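PDB 3KL7: putative metal-dependent hydrolase from Parabacteroides distasonis ATCC 8503, which binds two zinc ions and is probably a hydrolase of the metallo-beta-lactamase superfamily. Local coordinates for residues Thr24-Glu29 and Thr151-Arg156; Lys173-Ala178 and Arg198-Lys203. One frame throughout, in Å; residues are numbered along the deposited sequence. Where two conformers were deposited one is given.

Contact 1. Residues Thr24-Glu29 and Thr151-Arg156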
ATOM      1  N   THR A  24      13.401 -13.380  -1.740  1.00 13.62           N
ATOM      2  CA  THR A  24      13.672 -12.787  -3.076  1.00 12.62           C
ATOM      3  C   THR A  24      14.593 -13.744  -3.858  1.00 12.86           C
ATOM      4  O   THR A  24      14.985 -14.767  -3.331  1.00 12.26           O
ATOM      5  CB  THR A  24      14.352 -11.431  -2.950  1.00 12.47           C
ATOM      6  OG1 THR A  24      15.700 -11.617  -2.506  1.00 11.63           O
ATOM      7  CG2 THR A  24      13.596 -10.515  -1.955  1.00 10.63           C
ATOM      8  N   LYS A  25      14.942 -13.408  -5.109  1.00 13.05           N
ATOM      9  CA  LYS A  25      15.719 -14.361  -5.946  1.00 13.53           C
ATOM     10  C   LYS A  25      17.116 -14.660  -5.405  1.00 13.42           C
ATOM     11  O   LYS A  25      17.645 -15.744  -5.633  1.00 13.96           O
ATOM     12  CB  LYS A  25      15.798 -13.925  -7.440  1.00 14.01           C
ATOM     13  CG  LYS A  25      15.904 -12.445  -7.668  1.00 15.96           C
ATOM     14  CD  LYS A  25      16.371 -12.095  -9.090  1.00 17.65           C
ATOM     15  CE  LYS A  25      16.485 -10.552  -9.276  1.00 18.38           C
ATOM     16  NZ  LYS A  25      17.059 -10.180 -10.560  1.00 18.43           N
ATOM     17  N   SER A  26      17.714 -13.716  -4.684  1.00 13.15           N
ATOM     18  CA  SER A  26      19.072 -13.922  -4.183  1.00 13.25           C
ATOM     19  C   SER A  26      19.077 -14.521  -2.769  1.00 13.45           C
ATOM     20  O   SER A  26      20.120 -14.781  -2.218  1.00 13.45           O
ATOM     21  CB  SER A  26      19.873 -12.622  -4.218  1.00 12.65           C
ATOM     22  OG  SER A  26      19.448 -11.725  -3.200  1.00 14.04           O
ATOM     23  N   GLY A  27      17.893 -14.721  -2.202  1.00 14.01           N
ATOM     24  CA  GLY A  27      17.756 -15.342  -0.906  1.00 14.16           C
ATOM     25  C   GLY A  27      17.457 -14.369   0.215  1.00 14.62           C
ATOM     26  O   GLY A  27      17.384 -14.761   1.368  1.00 14.94           O
ATOM     27  N   LYS A  28      17.276 -13.103  -0.112  1.00 15.00           N
ATOM     28  CA  LYS A  28      17.037 -12.120   0.903  1.00 15.58           C
ATOM     29  C   LYS A  28      15.558 -12.162   1.362  1.00 16.03           C
ATOM     30  O   LYS A  28      14.678 -12.606   0.625  1.00 14.49           O
ATOM     31  CB  LYS A  28      17.473 -10.719   0.423  1.00 16.15           C
ATOM     32  CG  LYS A  28      19.042 -10.547   0.381  1.00 16.57           C
ATOM     33  CD  LYS A  28      19.474  -9.113   0.112  1.00 18.09           C
ATOM     34  CE  LYS A  28      20.960  -8.865   0.543  1.00 17.43           C
ATOM     35  N   GLU A  29      15.313 -11.724   2.592  1.00 16.53           N
ATOM     36  CA  GLU A  29      14.000 -11.845   3.182  1.00 17.27           C
ATOM     37  C   GLU A  29      13.253 -10.505   3.270  1.00 17.06           C
ATOM     38  O   GLU A  29      13.794  -9.499   3.762  1.00 17.26           O
ATOM     39  CB  GLU A  29      14.109 -12.465   4.578  1.00 17.55           C
ATOM     40  CG  GLU A  29      12.786 -12.990   5.113  1.00 19.61           C
ATOM     41  CD  GLU A  29      12.847 -13.360   6.578  1.00 21.20           C
ATOM     42  OE1 GLU A  29      13.049 -12.451   7.416  1.00 22.91           O
ATOM     43  OE2 GLU A  29      12.684 -14.562   6.897  1.00 23.69           O
ATOM     44  N   THR A 151       9.875  -2.595  -5.440  1.00 14.18           N
ATOM     45  CA  THR A 151      10.612  -3.743  -5.927  1.00 14.02           C
ATOM     46  C   THR A 151      11.846  -3.994  -5.048  1.00 13.78           C
ATOM     47  O   THR A 151      12.672  -3.123  -4.881  1.00 13.65           O
ATOM     48  CB  THR A 151      11.037  -3.552  -7.408  1.00 14.65           C
ATOM     49  OG1 THR A 151       9.869  -3.246  -8.214  1.00 14.12           O
ATOM     50  CG2 THR A 151      11.730  -4.829  -7.943  1.00 12.71           C
ATOM     51  N   PHE A 152      11.916  -5.196  -4.458  1.00 13.37           N
ATOM     52  CA  PHE A 152      13.064  -5.631  -3.679  1.00 12.74           C
ATOM     53  C   PHE A 152      13.685  -6.849  -4.393  1.00 13.26           C
ATOM     54  O   PHE A 152      13.084  -7.911  -4.421  1.00 13.63           O
ATOM     55  CB  PHE A 152      12.631  -6.071  -2.278  1.00 12.82           C
ATOM     56  CG  PHE A 152      11.723  -5.097  -1.566  1.00 12.06           C
ATOM     57  CD1 PHE A 152      10.341  -5.144  -1.755  1.00 13.30           C
ATOM     58  CD2 PHE A 152      12.240  -4.161  -0.692  1.00 11.68           C
ATOM     59  CE1 PHE A 152       9.498  -4.254  -1.076  1.00 13.44           C
ATOM     60  CE2 PHE A 152      11.403  -3.256  -0.020  1.00 13.58           C
ATOM     61  CZ  PHE A 152      10.039  -3.311  -0.204  1.00 12.83           C
ATOM     62  N   ASP A 153      14.862  -6.680  -4.990  1.00 13.35           N
ATOM     63  CA  ASP A 153      15.589  -7.807  -5.583  1.00 14.44           C
ATOM     64  C   ASP A 153      14.630  -8.693  -6.428  1.00 15.19           C
ATOM     65  O   ASP A 153      14.606  -9.905  -6.292  1.00 15.03           O
ATOM     66  CB  ASP A 153      16.245  -8.627  -4.448  1.00 13.94           C
ATOM     67  CG  ASP A 153      17.168  -9.720  -4.952  1.00 14.41           C
ATOM     68  OD1 ASP A 153      17.720  -9.596  -6.067  1.00 15.29           O
ATOM     69  OD2 ASP A 153      17.360 -10.708  -4.207  1.00 12.93           O
ATOM     70  N   GLY A 154      13.824  -8.056  -7.276  1.00 16.30           N
ATOM     71  CA  GLY A 154      12.918  -8.785  -8.179  1.00 16.64           C
ATOM     72  C   GLY A 154      11.512  -9.039  -7.622  1.00 17.21           C
ATOM     73  O   GLY A 154      10.597  -9.341  -8.377  1.00 18.00           O
ATOM     74  N   LEU A 155      11.342  -8.928  -6.305  1.00 17.11           N
ATOM     75  CA  LEU A 155      10.034  -9.148  -5.689  1.00 16.97           C
ATOM     76  C   LEU A 155       9.252  -7.855  -5.753  1.00 16.17           C
ATOM     77  O   LEU A 155       9.663  -6.866  -5.167  1.00 16.12           O
ATOM     78  CB  LEU A 155      10.201  -9.583  -4.230  1.00 17.28           C
ATOM     79  CG  LEU A 155       8.936  -9.996  -3.504  1.00 17.24           C
ATOM     80  CD1 LEU A 155       8.512 -11.340  -3.965  1.00 19.01           C
ATOM     81  CD2 LEU A 155       9.185 -10.012  -2.017  1.00 19.08           C
ATOM     82  N   ARG A 156       8.121  -7.872  -6.466  1.00 15.40           N
ATOM     83  CA  ARG A 156       7.306  -6.657  -6.680  1.00 15.28           C
ATOM     84  C   ARG A 156       6.053  -6.642  -5.824  1.00 14.79           C
ATOM     85  O   ARG A 156       5.229  -7.523  -5.908  1.00 15.23           O
ATOM     86  CB  ARG A 156       6.950  -6.501  -8.175  1.00 15.25           C
ATOM     87  CG  ARG A 156       8.197  -6.180  -9.049  1.00 15.16           C
ATOM     88  CD  ARG A 156       8.001  -6.419 -10.558  1.00 15.49           C
ATOM     89  NE  ARG A 156       6.891  -5.668 -11.168  1.00 15.90           N
ATOM     90  CZ  ARG A 156       6.866  -4.340 -11.345  1.00 17.20           C
ATOM     91  NH1 ARG A 156       7.857  -3.580 -10.930  1.00 17.46           N
ATOM     92  NH2 ARG A 156       5.830  -3.778 -11.928  1.00 19.48           N
TER
HETATM   93  O   HOH W   1      12.672 -11.826  -6.518  1.00 17.84           O
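D153 reaches across to the turn of T24–G27 and lodges its carboxylate against T24, K25 and S26. From D153 CB, which lies 3.7 Å from T24 CB, the chain swings CG anti to the backbone N (chi1 -173°), and this carries the carboxylate out to the other loop. D153 OD2 takes three hydrogen bonds. T24 OG1 comes to 2.5 Å from D153 OD2 on its anti side. The backbone N of S26 approaches D153 OD2 on the syn side at 3.1 Å. S26 OG, 2.5 Å from D153 OD2, comes from above the carboxylate plane. Three donors around one oxygen should fix the rotation of the group. The other oxygen, D153 OD1, lies along the extended chain of K25, 3.6 Å from K25 CE; K25 NZ stays 4.6 Å from D153 OD1, beyond salt-bridge range. K25 CG also rests 3.2 Å from the carbonyl O of D153, to which a water donates a hydrogen bond. T24 CG2 packs lightly on L155 CB. The contact joins the turn linking strands 19-23 and 29-36 of one sheet to the type I' hairpin turn between strands 146-152 and 155-159 of the other, with Y44 of strand 39-44 touching both T24 and D153.

Contact 2. Residues Lys173-Ala178 and Arg198-Lys203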
ATOM      1  N   LYS A 173       2.361  -5.104 -14.277  1.00 18.41           N
ATOM      2  CA  LYS A 173       2.972  -6.358 -14.724  1.00 18.41           C
ATOM      3  C   LYS A 173       3.821  -6.982 -13.641  1.00 18.38           C
ATOM      4  O   LYS A 173       4.433  -6.276 -12.833  1.00 18.38           O
ATOM      5  CB  LYS A 173       3.807  -6.134 -15.973  1.00 18.60           C
ATOM      6  CG  LYS A 173       3.048  -5.474 -17.147  1.00 19.89           C
ATOM      7  CD  LYS A 173       1.790  -6.278 -17.582  1.00 21.09           C
ATOM      8  CE  LYS A 173       1.084  -5.601 -18.771  1.00 21.97           C
ATOM      9  NZ  LYS A 173      -0.307  -6.155 -19.041  1.00 23.17           N
ATOM     10  N   ASP A 174       3.829  -8.318 -13.621  1.00 18.27           N
ATOM     11  CA  ASP A 174       4.718  -9.110 -12.769  1.00 17.57           C
ATOM     12  C   ASP A 174       4.645  -8.734 -11.290  1.00 17.05           C
ATOM     13  O   ASP A 174       5.687  -8.584 -10.621  1.00 16.15           O
ATOM     14  CB  ASP A 174       6.134  -9.002 -13.281  1.00 17.75           C
ATOM     15  CG  ASP A 174       6.276  -9.522 -14.717  1.00 19.75           C
ATOM     16  OD1 ASP A 174       5.843 -10.660 -14.982  1.00 20.37           O
ATOM     17  OD2 ASP A 174       6.821  -8.785 -15.581  1.00 22.53           O
ATOM     18  N   ILE A 175       3.429  -8.589 -10.777  1.00 16.43           N
ATOM     19  CA  ILE A 175       3.240  -8.265  -9.378  1.00 17.06           C
ATOM     20  C   ILE A 175       3.215  -9.555  -8.565  1.00 17.42           C
ATOM     21  O   ILE A 175       2.408 -10.430  -8.812  1.00 17.81           O
ATOM     22  CB  ILE A 175       1.953  -7.454  -9.152  1.00 17.00           C
ATOM     23  CG1 ILE A 175       1.997  -6.125  -9.965  1.00 17.44           C
ATOM     24  CG2 ILE A 175       1.754  -7.164  -7.671  1.00 16.96           C
ATOM     25  CD1 ILE A 175       3.087  -5.109  -9.509  1.00 15.21           C
ATOM     26  N   ASP A 176       4.144  -9.681  -7.619  1.00 17.74           N
ATOM     27  CA  ASP A 176       4.187 -10.852  -6.728  1.00 17.39           C
ATOM     28  C   ASP A 176       3.144 -10.731  -5.603  1.00 16.05           C
ATOM     29  O   ASP A 176       2.457 -11.689  -5.279  1.00 14.75           O
ATOM     30  CB  ASP A 176       5.589 -11.009  -6.120  1.00 17.66           C
ATOM     31  CG  ASP A 176       6.637 -11.400  -7.155  1.00 19.15           C
ATOM     32  OD1 ASP A 176       6.732 -12.613  -7.495  1.00 20.49           O
ATOM     33  OD2 ASP A 176       7.382 -10.497  -7.619  1.00 20.21           O
ATOM     34  N   ILE A 177       3.053  -9.547  -5.012  1.00 15.90           N
ATOM     35  CA  ILE A 177       2.163  -9.317  -3.850  1.00 15.50           C
ATOM     36  C   ILE A 177       1.384  -8.026  -4.034  1.00 15.22           C
ATOM     37  O   ILE A 177       1.939  -7.020  -4.382  1.00 14.25           O
ATOM     38  CB  ILE A 177       2.969  -9.208  -2.525  1.00 15.21           C
ATOM     39  CG1 ILE A 177       3.764 -10.494  -2.258  1.00 15.24           C
ATOM     40  CG2 ILE A 177       1.999  -8.904  -1.328  1.00 15.65           C
ATOM     41  CD1 ILE A 177       5.022 -10.302  -1.396  1.00 14.77           C
ATOM     42  N   ALA A 178       0.087  -8.067  -3.800  1.00 16.08           N
ATOM     43  CA  ALA A 178      -0.729  -6.888  -3.979  1.00 16.60           C
ATOM     44  C   ALA A 178      -1.615  -6.655  -2.809  1.00 17.05           C
ATOM     45  O   ALA A 178      -2.170  -7.578  -2.247  1.00 18.32           O
ATOM     46  CB  ALA A 178      -1.567  -6.988  -5.288  1.00 16.11           C
ATOM     47  N   ARG A 198      -8.223  -9.653 -11.155  1.00 16.19           N
ATOM     48  CA  ARG A 198      -8.154 -10.404 -12.421  0.50 15.95           C
ATOM     49  C   ARG A 198      -7.518  -9.574 -13.553  1.00 16.10           C
ATOM     50  O   ARG A 198      -7.044 -10.120 -14.544  1.00 15.80           O
ATOM     51  CB  ARG A 198      -9.544 -10.919 -12.832  0.50 15.72           C
ATOM     52  CG  ARG A 198     -10.041 -12.095 -11.968  0.50 15.67           C
ATOM     53  CD  ARG A 198     -11.316 -12.763 -12.536  0.50 15.92           C
ATOM     54  NE  ARG A 198     -11.857 -13.759 -11.607  0.50 15.87           N
ATOM     55  CZ  ARG A 198     -11.605 -15.058 -11.668  0.50 15.01           C
ATOM     56  NH1 ARG A 198     -10.834 -15.548 -12.635  0.50 14.99           N
ATOM     57  NH2 ARG A 198     -12.132 -15.868 -10.769  0.50 14.49           N
HETATM   58  N   MSE A 199      -7.494  -8.266 -13.395  1.00 16.65           N
HETATM   59  CA  MSE A 199      -6.902  -7.418 -14.414  1.00 16.98           C
HETATM   60  C   MSE A 199      -5.355  -7.575 -14.509  1.00 16.98           C
HETATM   61  O   MSE A 199      -4.778  -7.349 -15.563  1.00 16.57           O
HETATM   62  CB  MSE A 199      -7.264  -5.956 -14.159  1.00 16.86           C
HETATM   63  CG  MSE A 199      -8.672  -5.565 -14.648  1.00 16.47           C
HETATM   64 SE   MSE A 199      -8.884  -3.628 -14.584  0.75 14.35          SE
HETATM   65  CE  MSE A 199      -9.247  -3.400 -12.721  1.00 13.11           C
ATOM     66  N   PHE A 200      -4.705  -7.944 -13.399  1.00 17.28           N
ATOM     67  CA  PHE A 200      -3.238  -8.077 -13.395  1.00 17.09           C
ATOM     68  C   PHE A 200      -2.669  -9.351 -12.711  1.00 17.11           C
ATOM     69  O   PHE A 200      -1.451  -9.556 -12.691  1.00 17.17           O
ATOM     70  CB  PHE A 200      -2.578  -6.793 -12.826  1.00 17.19           C
ATOM     71  CG  PHE A 200      -2.807  -6.568 -11.349  1.00 15.93           C
ATOM     72  CD1 PHE A 200      -4.040  -6.106 -10.877  1.00 15.29           C
ATOM     73  CD2 PHE A 200      -1.781  -6.769 -10.439  1.00 14.83           C
ATOM     74  CE1 PHE A 200      -4.250  -5.883  -9.518  1.00 14.92           C
ATOM     75  CE2 PHE A 200      -1.987  -6.535  -9.060  1.00 15.04           C
ATOM     76  CZ  PHE A 200      -3.225  -6.086  -8.611  1.00 14.43           C
ATOM     77  N   SER A 201      -3.555 -10.186 -12.167  1.00 17.24           N
ATOM     78  CA  SER A 201      -3.188 -11.513 -11.643  1.00 17.16           C
ATOM     79  C   SER A 201      -1.997 -11.527 -10.725  1.00 17.45           C
ATOM     80  O   SER A 201      -0.976 -12.157 -11.043  1.00 17.24           O
ATOM     81  CB  SER A 201      -2.917 -12.473 -12.797  1.00 17.10           C
ATOM     82  OG  SER A 201      -4.109 -12.796 -13.463  1.00 17.55           O
ATOM     83  N   PRO A 202      -2.099 -10.850  -9.580  1.00 17.35           N
ATOM     84  CA  PRO A 202      -1.018 -10.972  -8.636  1.00 17.47           C
ATOM     85  C   PRO A 202      -0.955 -12.394  -8.093  1.00 17.60           C
ATOM     86  O   PRO A 202      -1.985 -13.073  -8.006  1.00 17.73           O
ATOM     87  CB  PRO A 202      -1.387  -9.983  -7.544  1.00 17.50           C
ATOM     88  CG  PRO A 202      -2.856  -9.828  -7.650  1.00 17.43           C
ATOM     89  CD  PRO A 202      -3.170  -9.980  -9.092  1.00 17.80           C
ATOM     90  N   LYS A 203       0.241 -12.856  -7.758  1.00 16.97           N
ATOM     91  CA  LYS A 203       0.391 -14.155  -7.231  1.00 16.61           C
ATOM     92  C   LYS A 203      -0.249 -14.231  -5.842  1.00 16.36           C
ATOM     93  O   LYS A 203      -0.921 -15.190  -5.525  1.00 16.31           O
ATOM     94  CB  LYS A 203       1.851 -14.533  -7.191  1.00 17.06           C
ATOM     95  CG  LYS A 203       2.463 -14.728  -8.588  1.00 18.15           C
ATOM     96  CD  LYS A 203       3.953 -14.649  -8.548  1.00 19.97           C
ATOM     97  CE  LYS A 203       4.574 -15.056  -9.868  1.00 21.50           C
ATOM     98  NZ  LYS A 203       6.001 -14.594  -9.936  1.00 24.80           N
TER
HETATM   99  O   HOH W   2      -1.874  -6.724 -16.616  1.00 27.36           O
HETATM  100  O   HOH W   3       0.830  -8.638 -12.574  1.00 22.47           O
HETATM  101  O   HOH W   4       2.024 -11.992 -11.560  1.00 28.24           O
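F200 lays its ring beside I175 and A178, with P202 on one of its faces. With CG between the backbone N and the carbonyl carbon (chi1 69°), the ring is carried to the 173-178 segment, where F200 CD2 meets I175 CG1 at 3.9 Å. A178 CB sits at the ring edge near its plane, 3.8 Å from F200 CZ, while P202 CD lies above the ring, offset toward its rim. P202 CB touches A178 CB as well, also at 3.8 Å, so proline and phenylalanine share the small alanine. Beside this apolar patch the carbonyl O of I175 receives a weak hydrogen bond from K203 N and a CA-H...O contact from P202 CA, 3.5 Å away. One water further ties the backbones by accepting from I175 N and donating to F200 O, 2.5 Å away. Toward solvent, the extended chain of K203 runs alongside D176, and K203 NZ forms a salt bridge to D176 OD1 at 3.2 Å from above the carboxylate plane; D176 OD2 accepts from the backbone N of R156. The contact lies within a beta-alpha-beta unit, joining the loop into strand 177-181, and its first residues, to the C-terminal part of helix 190-200 and the link to strand 204-208; I175 and D176 side chains also touch strand 155-159, which neighbours 177-181 in the sheet.

Overall arrangement
Both contacts are partly buried, lie away from the zinc sites and reach the same sheet, which contact 1 ties to the other sheet and contact 2 to its crossover helix. Contact 1 works through turns and is largely polar, an acidic side chain gripped by hydroxyls and a backbone N-H near the surface. In contact 2 buried apolar side chains form the centre, and a salt bridge with exposed K203 lies toward the outside. The two follow one another along the chain and touch, since strands 155-159 and 177-181 are neighbours. There R156 O probably accepts from D176 N and R156 NH2 probably donates to K173 O, joining the hairpin of contact 1 to the 173-178 segment.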